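Exonuclease mut-7 homolog (Aedes aegypti, PDB 7JW2) probably acts as a magnesium-dependent 3'-5' exoribonuclease that trims the 3' ends of Argonaute-bound microRNAs, this chain being its exonuclease domain. Local coordinates at residues 123-128 with 190-195; 198-203 with 208-213; 92-97 with 149-154. One frame throughout, in Å; residues are numbered along the deposited sequence.

Interaction 1: residues 123-128 with 190-195; sequences LDLQLL and FCLLEI
Leu125 carries the whole contact from its side, and it does so with one methyl group: CD1 rests on the helix surface formed by Leu192 and Ile195. CG stands beside the backbone N of Leu125 (chi1 -74°), and the next torsion is extended, so CD1 becomes the far end of the chain and is carried across to the second helix.

The apolar contacts come first. Leu125 CD1 lies 3.9 Å from Leu192 CB and 4.0 Å from Leu192 CD2, the two leucine side chains crossing at a slant. One turn further along the helix, CG2 of Ile195 meets the same methyl, Leu125 CD1, at 4.0 Å. Leucine suits position 125 because its branched end is long enough to span the gap between the segments, and the beta-branched Ile195 offers a methyl close to its own backbone.

A second kind of contact involves the helix backbone: Leu125 CD1 also approaches Leu192 O, at 3.7 Å, an ordinary van der Waals distance. No hydrogen bond links the two segments.

Polar bonding serves instead to start the helix on which Leu125 stands. Asp124 is its N-cap, and Asp124 OD1 accepts from Gln126 N at 2.9 Å, with the donor well above the carboxylate plane. The same oxygen also accepts from Ala95 N. A carboxylate at a helix N terminus probably gains from the partial positive charge there.

The buried contact sits where strand 122-124, at one edge of the RNase H-like mixed sheet of this 3'-5' exonuclease domain, runs straight into helix 125-132. Helix 179-205 packs against this junction, where its Tyr196 touches Leu123, Leu125 and Leu128, and helix 151-159 covers Leu192 and Ile195 through Leu151.

Interaction 2: residues 198-203 with 208-213; sequences AIEKQL and LDPNEI
Glu200 turns its CG away from its backbone N (chi1 -165°), laying the methylene against the Pro210 ring, while Leu203, with CG beside its N (chi1 -74°), points both methyls across the contact. Glu200 CG lies 3.5 Å from Pro210 CG, the side chains crossing at about a right angle. Leu203 and Ile213 meet tip to tip, Ile213 CD1 lying 3.9 Å from Leu203 CD1 and CD2 alike; Leu203 CD2 also touches Leu208 CD1 in the preceding turn. The Leu203 and Pro210 side chains run past each other in opposite directions, with Leu203 CD1 4.0 Å from Pro210 CB.

Leu208 N donates to Leu203 O (2.9 Å) where the end of helix 179-205 turns back into helix 210-217, the last of the chain; Val132 of helix 125-132 and Phe138 also pack on Leu203. Asp209 caps the new helix through OD1, 2.8 Å from Asn211 N; proline suits its first turn, where no N-H is needed.

A water modelled between Glu200 OE2 and Asn211 OD1 sits doubtfully close to the former. Clasped by one backbone bond, the contact is mainly hydrophobic: Leu203 and Ile213 form its buried side, and Glu200 lends its aliphatic stem while its carboxylate reaches past the ring toward Asn211.

Interaction 3: residues 92-97 with 149-154; sequences LSFAPS and QNLANL
Phe94 is pressed against the first turn of a helix, with Leu151 lying over one face of its ring. Leu151 CB stands 4.2 Å from the ring centroid and only 8° off the normal, a CH-pi contact placed almost centrally. Leu151 N lies over a face as well, 3.7 Å from Phe94 CZ. Beyond CB the leucine runs back past the phenyl group in the opposite direction, bringing Leu151 CD1 to 4.0 Å from Phe94 CD2. The ring owes its reach to a first torsion that swings CG away from the backbone N (chi1 -166°), projecting it from the end of strand 90-93. At the ring's edge, Leu154 CD2 meets Phe94 CE2 at 4.0 Å, and Gln149 O sits in plane, 3.8 Å from Phe94 CZ. A flat aromatic suits this place: its face accepts the start of a helix, and its rim can still touch a residue one turn on.

The looser side belongs to the side chains of Gln149 and Asn150, which bury little against segment 92-97; the CB of Asn150 points away from it. Asn150 is occupied with its own helix as the N-cap: Asn150 OD1 accepts from Asn153 N at 2.9 Å, almost in line with the side-chain carbonyl (C=O...N 171°). Asparagine fits because its short amide can bend back onto the first turn.

Within the fold, this is helix packing at the end of an inner strand of the RNase H-like sheet: Phe94 lies on the bend between strand 90-93 and helix 96-106. It also touches Gln126 of helix 125-132, while Trp129 of that helix packs on Leu154. The first turn of helix 151-159 thus lies between the end of strand 90-93, helix 125-132 and helix 179-205, whose Ile195 touches both Leu151 and Leu154.

How the interactions relate
Along the chain, segment 92-97 comes first and interaction 3 closes a loop of 51 residues when 149-154 returns to it. Interaction 1 opens inside that loop, at 123-128, and closes outside it, at 190-195, so the two cross rather than nest. Their centres lie about 7 Å apart, joined by the neighbouring strands 90-93 and 122-124. Interaction 2 follows in series, spanning just four residues, and shares helix 179-205 with interaction 1; Leu128 packs on Ile199 between them. Together they tie one edge of an RNase H-like sheet to helices 125-132, 151-159 and 179-205, and fold the C-terminal helix 210-217 back onto this group.

Interaction 1: residues 123-128 with 190-195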
# COMPACT_ATOMS: atom_id res chain seq x y z
N LEU A 123 8.81 -17.35 13.68
CA LEU A 123 9.49 -17.95 14.81
C LEU A 123 8.66 -17.78 16.08
O LEU A 123 8.36 -16.65 16.49
CB LEU A 123 10.86 -17.32 15.02
CG LEU A 123 11.58 -17.86 16.26
CD1 LEU A 123 11.97 -19.33 16.05
CD2 LEU A 123 12.80 -17.02 16.58
N ASP A 124 8.32 -18.90 16.71
CA ASP A 124 7.73 -18.92 18.04
C ASP A 124 8.84 -18.75 19.07
O ASP A 124 9.71 -19.62 19.20
CB ASP A 124 6.99 -20.23 18.25
CG ASP A 124 6.31 -20.32 19.59
OD1 ASP A 124 6.39 -19.36 20.40
OD2 ASP A 124 5.66 -21.36 19.84
N LEU A 125 8.83 -17.63 19.81
CA LEU A 125 9.91 -17.42 20.78
C LEU A 125 9.84 -18.40 21.94
O LEU A 125 10.86 -18.63 22.60
CB LEU A 125 9.89 -15.99 21.31
CG LEU A 125 10.41 -14.95 20.30
CD1 LEU A 125 10.15 -13.55 20.80
CD2 LEU A 125 11.89 -15.14 20.02
N GLN A 126 8.66 -18.99 22.20
CA GLN A 126 8.60 -20.04 23.21
C GLN A 126 9.40 -21.27 22.80
O GLN A 126 9.97 -21.95 23.66
CB GLN A 126 7.15 -20.42 23.49
CG GLN A 126 6.96 -21.23 24.77
CD GLN A 126 5.51 -21.34 25.19
OE1 GLN A 126 4.62 -21.38 24.34
NE2 GLN A 126 5.27 -21.38 26.50
N LEU A 127 9.47 -21.56 21.50
CA LEU A 127 10.29 -22.67 21.01
C LEU A 127 11.77 -22.35 21.13
O LEU A 127 12.58 -23.22 21.48
CB LEU A 127 9.94 -22.99 19.56
CG LEU A 127 8.58 -23.63 19.28
CD1 LEU A 127 8.38 -23.81 17.78
CD2 LEU A 127 8.46 -24.96 20.01
N LEU A 128 12.16 -21.11 20.83
CA LEU A 128 13.54 -20.69 21.01
C LEU A 128 13.93 -20.75 22.48
O LEU A 128 15.03 -21.20 22.82
CB LEU A 128 13.74 -19.29 20.44
CG LEU A 128 15.12 -18.63 20.61
CD1 LEU A 128 16.19 -19.35 19.79
CD2 LEU A 128 15.05 -17.15 20.23
N PHE A 190 6.45 -5.03 20.28
CA PHE A 190 7.84 -4.56 20.21
C PHE A 190 8.77 -5.36 21.12
O PHE A 190 9.94 -5.59 20.77
CB PHE A 190 7.92 -3.07 20.57
CG PHE A 190 9.28 -2.46 20.32
CD1 PHE A 190 10.22 -2.38 21.34
CD2 PHE A 190 9.61 -1.96 19.07
CE1 PHE A 190 11.47 -1.81 21.12
CE2 PHE A 190 10.86 -1.39 18.83
CZ PHE A 190 11.79 -1.32 19.87
N CYS A 191 8.30 -5.79 22.29
CA CYS A 191 9.20 -6.46 23.22
C CYS A 191 9.71 -7.79 22.66
O CYS A 191 10.74 -8.30 23.12
CB CYS A 191 8.52 -6.66 24.59
SG CYS A 191 7.29 -7.99 24.68
N LEU A 192 9.00 -8.36 21.68
CA LEU A 192 9.48 -9.59 21.05
C LEU A 192 10.79 -9.35 20.32
O LEU A 192 11.68 -10.21 20.34
CB LEU A 192 8.42 -10.14 20.10
CG LEU A 192 7.03 -10.34 20.71
CD1 LEU A 192 6.08 -10.83 19.63
CD2 LEU A 192 7.08 -11.29 21.90
N LEU A 193 10.94 -8.17 19.70
CA LEU A 193 12.21 -7.83 19.05
C LEU A 193 13.32 -7.73 20.08
O LEU A 193 14.43 -8.25 19.86
CB LEU A 193 12.11 -6.51 18.29
CG LEU A 193 11.10 -6.45 17.13
CD1 LEU A 193 10.76 -5.01 16.85
CD2 LEU A 193 11.69 -7.10 15.88
N GLU A 194 13.05 -7.08 21.21
CA GLU A 194 14.05 -6.95 22.27
C GLU A 194 14.42 -8.30 22.87
O GLU A 194 15.59 -8.54 23.19
CB GLU A 194 13.53 -6.01 23.36
CG GLU A 194 13.12 -4.64 22.85
CD GLU A 194 12.39 -3.83 23.91
OE1 GLU A 194 11.28 -4.25 24.31
OE2 GLU A 194 12.91 -2.77 24.32
N ILE A 195 13.44 -9.19 23.02
CA ILE A 195 13.72 -10.54 23.52
C ILE A 195 14.63 -11.29 22.55
O ILE A 195 15.64 -11.88 22.96
CB ILE A 195 12.41 -11.31 23.75
CG1 ILE A 195 11.72 -10.81 25.03
CG2 ILE A 195 12.67 -12.79 23.85
CD1 ILE A 195 10.28 -11.27 25.13

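Interaction 2: residues 198-203 with 208-213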
# COMPACT_ATOMS: atom_id res chain seq x y z
N ALA A 198 18.19 -10.11 22.76
CA ALA A 198 18.90 -10.53 23.97
C ALA A 198 19.34 -11.99 23.88
O ALA A 198 20.45 -12.34 24.30
CB ALA A 198 18.02 -10.31 25.20
N ILE A 199 18.49 -12.86 23.34
CA ILE A 199 18.84 -14.27 23.20
C ILE A 199 19.96 -14.45 22.18
O ILE A 199 20.90 -15.22 22.40
CB ILE A 199 17.60 -15.10 22.84
CG1 ILE A 199 16.59 -15.04 23.99
CG2 ILE A 199 18.01 -16.54 22.54
CD1 ILE A 199 15.33 -15.82 23.76
N GLU A 200 19.87 -13.75 21.05
CA GLU A 200 20.93 -13.75 20.05
C GLU A 200 22.28 -13.41 20.67
O GLU A 200 23.28 -14.11 20.44
CB GLU A 200 20.57 -12.75 18.95
CG GLU A 200 21.34 -12.82 17.65
CD GLU A 200 20.71 -11.93 16.58
OE1 GLU A 200 20.40 -10.76 16.89
OE2 GLU A 200 20.49 -12.41 15.45
N LYS A 201 22.32 -12.34 21.46
CA LYS A 201 23.59 -11.90 22.06
C LYS A 201 24.16 -12.96 22.99
O LYS A 201 25.37 -13.19 23.01
CB LYS A 201 23.39 -10.58 22.80
CG LYS A 201 23.36 -9.37 21.89
CD LYS A 201 22.94 -8.12 22.65
CE LYS A 201 22.94 -6.88 21.75
NZ LYS A 201 22.78 -7.22 20.30
N GLN A 202 23.30 -13.63 23.76
CA GLN A 202 23.81 -14.63 24.69
C GLN A 202 24.24 -15.91 23.99
O GLN A 202 25.21 -16.55 24.41
CB GLN A 202 22.77 -14.91 25.78
CG GLN A 202 23.06 -16.11 26.67
CD GLN A 202 24.30 -15.97 27.53
OE1 GLN A 202 24.80 -16.96 28.05
NE2 GLN A 202 24.78 -14.74 27.71
N LEU A 203 23.57 -16.29 22.90
CA LEU A 203 24.04 -17.43 22.11
C LEU A 203 25.42 -17.16 21.52
O LEU A 203 26.30 -18.03 21.55
CB LEU A 203 23.04 -17.75 21.00
CG LEU A 203 21.76 -18.44 21.46
CD1 LEU A 203 20.76 -18.46 20.29
CD2 LEU A 203 22.02 -19.84 21.98
N LEU A 208 27.90 -19.96 20.14
CA LEU A 208 26.97 -20.60 19.22
C LEU A 208 26.56 -19.59 18.15
O LEU A 208 26.74 -18.38 18.31
CB LEU A 208 25.74 -21.13 19.97
CG LEU A 208 26.03 -22.28 20.95
CD1 LEU A 208 24.77 -22.73 21.69
CD2 LEU A 208 26.70 -23.45 20.22
N ASP A 209 26.06 -20.11 17.02
CA ASP A 209 25.63 -19.23 15.95
C ASP A 209 24.12 -19.11 16.00
O ASP A 209 23.42 -20.06 15.64
CB ASP A 209 26.07 -19.74 14.58
CG ASP A 209 25.59 -18.85 13.43
OD1 ASP A 209 24.80 -17.90 13.65
OD2 ASP A 209 26.03 -19.09 12.28
N PRO A 210 23.58 -17.97 16.43
CA PRO A 210 22.11 -17.84 16.49
C PRO A 210 21.42 -18.00 15.14
O PRO A 210 20.29 -18.51 15.10
CB PRO A 210 21.91 -16.44 17.08
CG PRO A 210 23.18 -15.72 16.81
CD PRO A 210 24.27 -16.74 16.84
N ASN A 211 22.07 -17.62 14.03
CA ASN A 211 21.43 -17.80 12.72
C ASN A 211 21.31 -19.27 12.37
O ASN A 211 20.35 -19.69 11.72
CB ASN A 211 22.23 -17.07 11.63
CG ASN A 211 22.07 -15.58 11.70
OD1 ASN A 211 21.04 -15.07 12.13
ND2 ASN A 211 23.09 -14.87 11.23
N GLU A 212 22.30 -20.08 12.75
CA GLU A 212 22.20 -21.51 12.51
C GLU A 212 21.06 -22.13 13.31
O GLU A 212 20.32 -22.97 12.80
CB GLU A 212 23.53 -22.18 12.85
CG GLU A 212 23.73 -23.54 12.24
CD GLU A 212 25.16 -24.02 12.41
OE1 GLU A 212 25.90 -23.43 13.22
OE2 GLU A 212 25.53 -25.00 11.72
N ILE A 213 20.91 -21.70 14.57
CA ILE A 213 19.82 -22.17 15.41
C ILE A 213 18.48 -21.71 14.86
O ILE A 213 17.51 -22.48 14.80
CB ILE A 213 20.05 -21.70 16.86
CG1 ILE A 213 21.23 -22.48 17.47
CG2 ILE A 213 18.80 -21.87 17.68
CD1 ILE A 213 21.95 -21.74 18.57
O HOH W 1 19.89 -14.58 14.62

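Interaction 3: residues 92-97 with 149-154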
# COMPACT_ATOMS: atom_id res chain seq x y z
N LEU A 92 8.57 -12.53 14.32
CA LEU A 92 8.68 -12.98 15.71
C LEU A 92 7.30 -12.99 16.35
O LEU A 92 6.49 -12.11 16.09
CB LEU A 92 9.59 -12.05 16.51
CG LEU A 92 11.01 -11.87 16.00
CD1 LEU A 92 11.71 -10.81 16.82
CD2 LEU A 92 11.75 -13.19 16.07
N SER A 93 7.07 -13.99 17.20
CA SER A 93 5.77 -14.19 17.82
C SER A 93 5.98 -14.96 19.12
O SER A 93 7.08 -15.45 19.39
CB SER A 93 4.85 -14.97 16.87
OG SER A 93 5.41 -16.26 16.65
N PHE A 94 4.93 -15.04 19.92
CA PHE A 94 4.92 -15.92 21.09
C PHE A 94 3.70 -16.81 20.99
O PHE A 94 2.57 -16.31 20.94
CB PHE A 94 4.93 -15.11 22.40
CG PHE A 94 5.26 -15.93 23.63
CD1 PHE A 94 4.28 -16.69 24.26
CD2 PHE A 94 6.55 -15.95 24.14
CE1 PHE A 94 4.59 -17.45 25.40
CE2 PHE A 94 6.87 -16.71 25.27
CZ PHE A 94 5.88 -17.45 25.89
N ALA A 95 3.92 -18.12 20.93
CA ALA A 95 2.85 -19.10 20.72
C ALA A 95 1.90 -18.72 19.58
O ALA A 95 0.70 -18.60 19.77
CB ALA A 95 2.07 -19.31 22.01
N PRO A 96 2.44 -18.56 18.35
CA PRO A 96 1.64 -18.00 17.24
C PRO A 96 0.46 -18.86 16.82
O PRO A 96 -0.51 -18.32 16.26
CB PRO A 96 2.66 -17.89 16.11
CG PRO A 96 3.69 -18.94 16.41
CD PRO A 96 3.80 -18.91 17.92
N SER A 97 0.50 -20.18 17.05
CA SER A 97 -0.57 -21.06 16.58
C SER A 97 -1.93 -20.63 17.10
O SER A 97 -2.94 -20.80 16.41
CB SER A 97 -0.30 -22.51 17.00
OG SER A 97 0.74 -23.07 16.22
N GLN A 149 6.67 -20.49 31.78
CA GLN A 149 7.08 -20.13 30.42
C GLN A 149 5.99 -19.30 29.74
O GLN A 149 5.30 -19.74 28.82
CB GLN A 149 7.43 -21.37 29.62
CG GLN A 149 8.72 -22.05 30.06
CD GLN A 149 9.34 -22.91 28.96
OE1 GLN A 149 10.56 -23.07 28.90
NE2 GLN A 149 8.50 -23.47 28.09
N ASN A 150 5.85 -18.06 30.21
CA ASN A 150 4.96 -17.07 29.61
C ASN A 150 5.77 -15.85 29.18
O ASN A 150 6.95 -15.72 29.51
CB ASN A 150 3.83 -16.68 30.57
CG ASN A 150 4.34 -16.21 31.92
OD1 ASN A 150 5.18 -15.32 32.01
ND2 ASN A 150 3.82 -16.82 32.98
N LEU A 151 5.12 -14.95 28.44
CA LEU A 151 5.84 -13.81 27.88
C LEU A 151 6.32 -12.86 28.97
O LEU A 151 7.43 -12.31 28.88
CB LEU A 151 4.97 -13.07 26.85
CG LEU A 151 5.60 -11.81 26.25
CD1 LEU A 151 6.87 -12.16 25.47
CD2 LEU A 151 4.61 -11.07 25.35
N ALA A 152 5.52 -12.65 30.02
CA ALA A 152 5.93 -11.74 31.07
C ALA A 152 7.23 -12.19 31.72
O ALA A 152 8.11 -11.37 32.02
CB ALA A 152 4.83 -11.62 32.13
N ASN A 153 7.39 -13.50 31.93
CA ASN A 153 8.62 -13.99 32.53
C ASN A 153 9.79 -13.90 31.56
O ASN A 153 10.93 -13.64 31.97
CB ASN A 153 8.42 -15.42 33.02
CG ASN A 153 7.56 -15.48 34.27
OD1 ASN A 153 7.34 -14.46 34.92
ND2 ASN A 153 7.06 -16.67 34.60
N LEU A 154 9.54 -14.12 30.26
CA LEU A 154 10.62 -13.98 29.28
C LEU A 154 11.10 -12.54 29.20
O LEU A 154 12.30 -12.29 29.00
CB LEU A 154 10.14 -14.48 27.92
CG LEU A 154 11.23 -14.63 26.86
CD1 LEU A 154 12.44 -15.40 27.43
CD2 LEU A 154 10.65 -15.32 25.63